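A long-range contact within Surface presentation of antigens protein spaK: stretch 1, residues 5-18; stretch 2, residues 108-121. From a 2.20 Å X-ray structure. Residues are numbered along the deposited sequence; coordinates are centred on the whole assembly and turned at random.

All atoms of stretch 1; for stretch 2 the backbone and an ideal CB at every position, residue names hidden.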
# COMPACT_ATOMS: atom_id res chain seq x y z
N ASP A 5 18.73 11.88 -29.38
CA ASP A 5 19.78 10.90 -29.20
C ASP A 5 20.09 10.84 -27.71
O ASP A 5 20.76 11.73 -27.18
CB ASP A 5 21.01 11.29 -30.02
CG ASP A 5 22.07 10.19 -30.06
OD1 ASP A 5 22.11 9.29 -29.20
OD2 ASP A 5 22.88 10.24 -30.99
N ILE A 6 19.61 9.80 -27.05
CA ILE A 6 19.75 9.68 -25.59
C ILE A 6 21.22 9.49 -25.14
O ILE A 6 21.67 10.09 -24.15
CB ILE A 6 18.77 8.61 -24.99
CG1 ILE A 6 18.72 8.71 -23.46
CG2 ILE A 6 19.15 7.20 -25.40
CD1 ILE A 6 18.23 10.04 -22.95
N ALA A 7 21.98 8.67 -25.86
CA ALA A 7 23.40 8.52 -25.59
C ALA A 7 24.10 9.89 -25.62
O ALA A 7 24.90 10.20 -24.73
CB ALA A 7 24.07 7.55 -26.58
N GLU A 8 23.78 10.72 -26.60
CA GLU A 8 24.48 11.99 -26.70
C GLU A 8 24.04 12.96 -25.62
O GLU A 8 24.87 13.74 -25.10
CB GLU A 8 24.38 12.62 -28.09
CG GLU A 8 25.36 12.01 -29.12
CD GLU A 8 26.79 11.67 -28.58
OE1 GLU A 8 27.47 12.57 -27.99
OE2 GLU A 8 27.22 10.50 -28.76
N LEU A 9 22.77 12.87 -25.24
CA LEU A 9 22.27 13.63 -24.11
C LEU A 9 22.98 13.24 -22.80
O LEU A 9 23.41 14.12 -22.04
CB LEU A 9 20.75 13.44 -23.97
CG LEU A 9 20.03 14.56 -23.22
CD1 LEU A 9 20.28 15.91 -23.91
CD2 LEU A 9 18.54 14.26 -23.11
N VAL A 10 23.07 11.93 -22.54
CA VAL A 10 23.71 11.41 -21.34
C VAL A 10 25.20 11.81 -21.31
O VAL A 10 25.71 12.28 -20.30
CB VAL A 10 23.54 9.87 -21.28
CG1 VAL A 10 24.46 9.25 -20.24
CG2 VAL A 10 22.08 9.51 -20.96
N ARG A 11 25.88 11.63 -22.44
CA ARG A 11 27.31 11.94 -22.54
C ARG A 11 27.53 13.44 -22.20
O ARG A 11 28.42 13.81 -21.41
CB ARG A 11 27.81 11.54 -23.94
CG ARG A 11 29.25 11.84 -24.19
CD ARG A 11 29.81 11.26 -25.55
NE ARG A 11 30.29 9.87 -25.38
CZ ARG A 11 29.64 8.75 -25.76
NH1 ARG A 11 28.47 8.81 -26.40
NH2 ARG A 11 30.20 7.56 -25.51
N SER A 12 26.68 14.28 -22.75
CA SER A 12 26.78 15.70 -22.53
C SER A 12 26.49 16.11 -21.09
O SER A 12 27.21 16.94 -20.53
CB SER A 12 25.82 16.41 -23.46
OG SER A 12 26.07 17.78 -23.40
N ALA A 13 25.45 15.53 -20.49
CA ALA A 13 25.13 15.80 -19.09
C ALA A 13 26.24 15.41 -18.13
O ALA A 13 26.50 16.10 -17.14
CB ALA A 13 23.84 15.08 -18.68
N LEU A 14 26.88 14.28 -18.42
CA LEU A 14 27.94 13.77 -17.56
C LEU A 14 29.17 14.64 -17.70
O LEU A 14 29.89 14.83 -16.72
CB LEU A 14 28.26 12.31 -17.88
CG LEU A 14 27.15 11.32 -17.57
CD1 LEU A 14 27.57 9.95 -18.08
CD2 LEU A 14 26.80 11.25 -16.08
N GLU A 15 29.38 15.20 -18.89
CA GLU A 15 30.45 16.16 -19.11
C GLU A 15 30.20 17.43 -18.32
O GLU A 15 31.09 17.87 -17.61
CB GLU A 15 30.60 16.50 -20.60
CG GLU A 15 31.86 17.33 -20.91
CD GLU A 15 32.05 17.55 -22.41
OE1 GLU A 15 31.03 17.56 -23.16
OE2 GLU A 15 33.22 17.71 -22.84
N VAL A 16 28.99 17.99 -18.43
CA VAL A 16 28.59 19.15 -17.60
C VAL A 16 28.85 18.87 -16.09
O VAL A 16 29.31 19.73 -15.35
CB VAL A 16 27.08 19.51 -17.78
CG1 VAL A 16 26.60 20.56 -16.73
CG2 VAL A 16 26.80 20.01 -19.19
N SER A 17 28.58 17.64 -15.66
CA SER A 17 28.72 17.25 -14.25
C SER A 17 30.18 17.10 -13.83
O SER A 17 30.46 17.03 -12.64
CB SER A 17 28.00 15.93 -13.98
OG SER A 17 26.61 16.10 -14.17
N GLY A 18 31.09 17.02 -14.81
CA GLY A 18 32.53 16.90 -14.58
C GLY A 18 32.96 15.45 -14.49
O GLY A 18 33.94 15.14 -13.82
N UNK A 108 13.48 19.27 -19.55
CA UNK A 108 14.82 18.83 -19.11
C UNK A 108 15.53 17.94 -20.10
O UNK A 108 16.53 17.29 -19.77
CB UNK A 108 14.71 18.09 -17.78
N UNK A 109 15.07 17.96 -21.34
CA UNK A 109 15.65 17.12 -22.39
C UNK A 109 16.26 17.95 -23.52
O UNK A 109 16.73 17.37 -24.49
CB UNK A 109 14.58 16.18 -22.96
N UNK A 110 16.27 19.28 -23.38
CA UNK A 110 16.64 20.21 -24.45
C UNK A 110 18.15 20.31 -24.70
O UNK A 110 18.58 20.55 -25.81
CB UNK A 110 16.10 21.60 -24.12
N UNK A 111 18.94 20.12 -23.65
CA UNK A 111 20.39 20.17 -23.75
C UNK A 111 20.98 19.43 -22.56
O UNK A 111 20.24 18.97 -21.66
CB UNK A 111 20.89 21.61 -23.81
N UNK A 112 22.31 19.29 -22.57
CA UNK A 112 23.04 18.57 -21.56
C UNK A 112 23.02 19.22 -20.19
O UNK A 112 23.03 18.53 -19.17
CB UNK A 112 24.49 18.40 -22.02
N UNK A 113 22.98 20.56 -20.15
CA UNK A 113 22.92 21.25 -18.86
C UNK A 113 21.60 20.95 -18.16
O UNK A 113 21.58 20.68 -16.95
CB UNK A 113 23.09 22.76 -19.05
N UNK A 114 20.51 21.01 -18.92
CA UNK A 114 19.18 20.69 -18.43
C UNK A 114 19.08 19.19 -18.02
O UNK A 114 18.55 18.88 -16.94
CB UNK A 114 18.14 21.03 -19.50
N UNK A 115 19.60 18.29 -18.85
CA UNK A 115 19.52 16.88 -18.50
C UNK A 115 20.39 16.55 -17.28
O UNK A 115 20.04 15.70 -16.49
CB UNK A 115 19.94 16.02 -19.69
N UNK A 116 21.53 17.24 -17.16
CA UNK A 116 22.41 17.13 -16.00
C UNK A 116 21.68 17.51 -14.72
O UNK A 116 21.87 16.86 -13.72
CB UNK A 116 23.65 18.01 -16.18
N UNK A 117 20.84 18.54 -14.77
CA UNK A 117 20.02 18.91 -13.62
C UNK A 117 19.11 17.76 -13.19
O UNK A 117 18.98 17.46 -12.00
CB UNK A 117 19.18 20.15 -13.95
N UNK A 118 18.49 17.12 -14.18
CA UNK A 118 17.64 15.97 -13.91
C UNK A 118 18.44 14.79 -13.34
O UNK A 118 17.99 14.16 -12.40
CB UNK A 118 16.92 15.54 -15.19
N UNK A 119 19.60 14.48 -13.92
CA UNK A 119 20.38 13.33 -13.45
C UNK A 119 20.95 13.52 -12.04
O UNK A 119 20.97 12.59 -11.24
CB UNK A 119 21.53 13.06 -14.43
N UNK A 120 21.46 14.72 -11.76
CA UNK A 120 22.03 15.02 -10.45
C UNK A 120 20.93 15.11 -9.40
O UNK A 120 21.12 14.69 -8.25
CB UNK A 120 22.83 16.32 -10.50
N UNK A 121 19.78 15.64 -9.80
CA UNK A 121 18.62 15.69 -8.93
C UNK A 121 18.14 14.28 -8.58
O UNK A 121 17.85 13.98 -7.43
CB UNK A 121 17.50 16.49 -9.59

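Helix 6-17 crosses helix 112-121 at 78°, with the axes 7.6 Å apart at closest approach.

Position 108 has nothing of stretch 1 near its ideal CB, so the contact leaves it free; it is F108. At 109 the CB points sideways, 4.4 Å from L9 CD2, and an aliphatic chain could reach that methyl. The residue is L109, whose CD2 lies 3.8 Å from L9 CD2. Position 110 points away; it is S110.

Position 111 also points away, but it immediately precedes the helix, where Asp, Ser, Thr or Asn could take up a free backbone NH. D111 does so: its OD1 accepts from the N of 114 at 3.0 Å.

Position 112 is the tightest. Its CA is 4.3 Å from A13 CA, and an ideal CB would lie 2.2 Å from S12 OG, a clash, so glycine alone fits. G112 lets the backbones touch: its O is 3.4 Å from A13 CA, a CA-H...O contact, and a water joins its N to S12 OG.

Position 113 points away, yet its ideal CB is 4.6 Å from V16 CG2, so a long chain could cover that valine with its methylenes. E113 does, CG to V16 CG2 being 3.9 Å. Position 114, in open space, suits a polar chain: K114.

At 115 the CB points toward L9 CG (3.8 Å) and A13 CB (4.1 Å), and I6, L9, V10 and A13 form an apolar hole. A large hydrophobic side chain, aliphatic or aromatic, would suit. F115 fills it, with L9 CD2 over one ring face.

Position 116 points at A13 O (3.6 Å from the ideal CB) and S17 OG (4.1 Å). A small side chain is favoured, Ala by size, Ser if the polar groups are to be used. S116 places OG 2.7 Å from S17 OG and 3.2 Å from A13 O; which of them takes its proton remains open.

Positions 117 and 118 do not touch stretch 1; they are T117 and A118.

At 119 the CB points toward A13 CB from 5.2 Å, leaving room for a Leu or Met to extend. L119 puts CD1 3.9 Å from A13 CB, helping to enclose A13.

Position 120 points toward S17 OG, 5.3 Å from the ideal CB; Asn, Gln or another polar chain might reach it. N120 ND2 donates to S17 OG at 3.0 Å. Position 121, out of reach, is G121.

Stretch 2 (108-121) FLSDGEKFSTALNG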
# COMPACT_ATOMS: atom_id res chain seq x y z
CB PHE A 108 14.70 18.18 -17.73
CG PHE A 108 14.39 19.17 -16.66
CD1 PHE A 108 15.41 19.81 -15.98
CD2 PHE A 108 13.06 19.53 -16.40
CE1 PHE A 108 15.12 20.76 -15.01
CE2 PHE A 108 12.75 20.49 -15.44
CZ PHE A 108 13.77 21.10 -14.73
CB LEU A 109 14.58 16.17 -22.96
CG LEU A 109 13.96 15.19 -21.94
CD1 LEU A 109 12.75 14.46 -22.48
CD2 LEU A 109 15.04 14.19 -21.52
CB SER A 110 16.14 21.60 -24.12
OG SER A 110 16.82 22.10 -22.97
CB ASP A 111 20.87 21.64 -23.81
CG ASP A 111 20.32 22.46 -22.68
OD1 ASP A 111 20.85 22.36 -21.55
OD2 ASP A 111 19.32 23.19 -22.89
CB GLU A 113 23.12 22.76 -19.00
CG GLU A 113 24.55 23.14 -19.32
CD GLU A 113 24.74 24.63 -19.59
OE1 GLU A 113 25.92 25.03 -19.80
OE2 GLU A 113 23.73 25.41 -19.60
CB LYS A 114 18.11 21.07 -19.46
CG LYS A 114 17.62 22.57 -19.42
CD LYS A 114 16.66 22.84 -18.25
CE LYS A 114 16.18 24.34 -18.14
NZ LYS A 114 15.01 24.54 -17.16
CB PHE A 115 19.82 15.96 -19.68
CG PHE A 115 19.38 14.54 -19.46
CD1 PHE A 115 18.06 14.24 -19.17
CD2 PHE A 115 20.31 13.49 -19.49
CE1 PHE A 115 17.64 12.94 -18.94
CE2 PHE A 115 19.92 12.18 -19.28
CZ PHE A 115 18.58 11.90 -18.98
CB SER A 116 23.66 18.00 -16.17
OG SER A 116 24.64 17.73 -15.18
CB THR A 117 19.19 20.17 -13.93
OG1 THR A 117 20.09 21.29 -14.08
CG2 THR A 117 18.17 20.47 -12.83
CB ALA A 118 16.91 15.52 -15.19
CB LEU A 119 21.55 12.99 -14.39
CG LEU A 119 21.28 12.27 -15.70
CD1 LEU A 119 22.61 12.12 -16.51
CD2 LEU A 119 20.65 10.95 -15.48
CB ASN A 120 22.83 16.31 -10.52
CG ASN A 120 24.17 16.12 -11.20
OD1 ASN A 120 25.08 15.49 -10.64
ND2 ASN A 120 24.30 16.64 -12.41
O HOH W 1 23.74 19.30 -25.08
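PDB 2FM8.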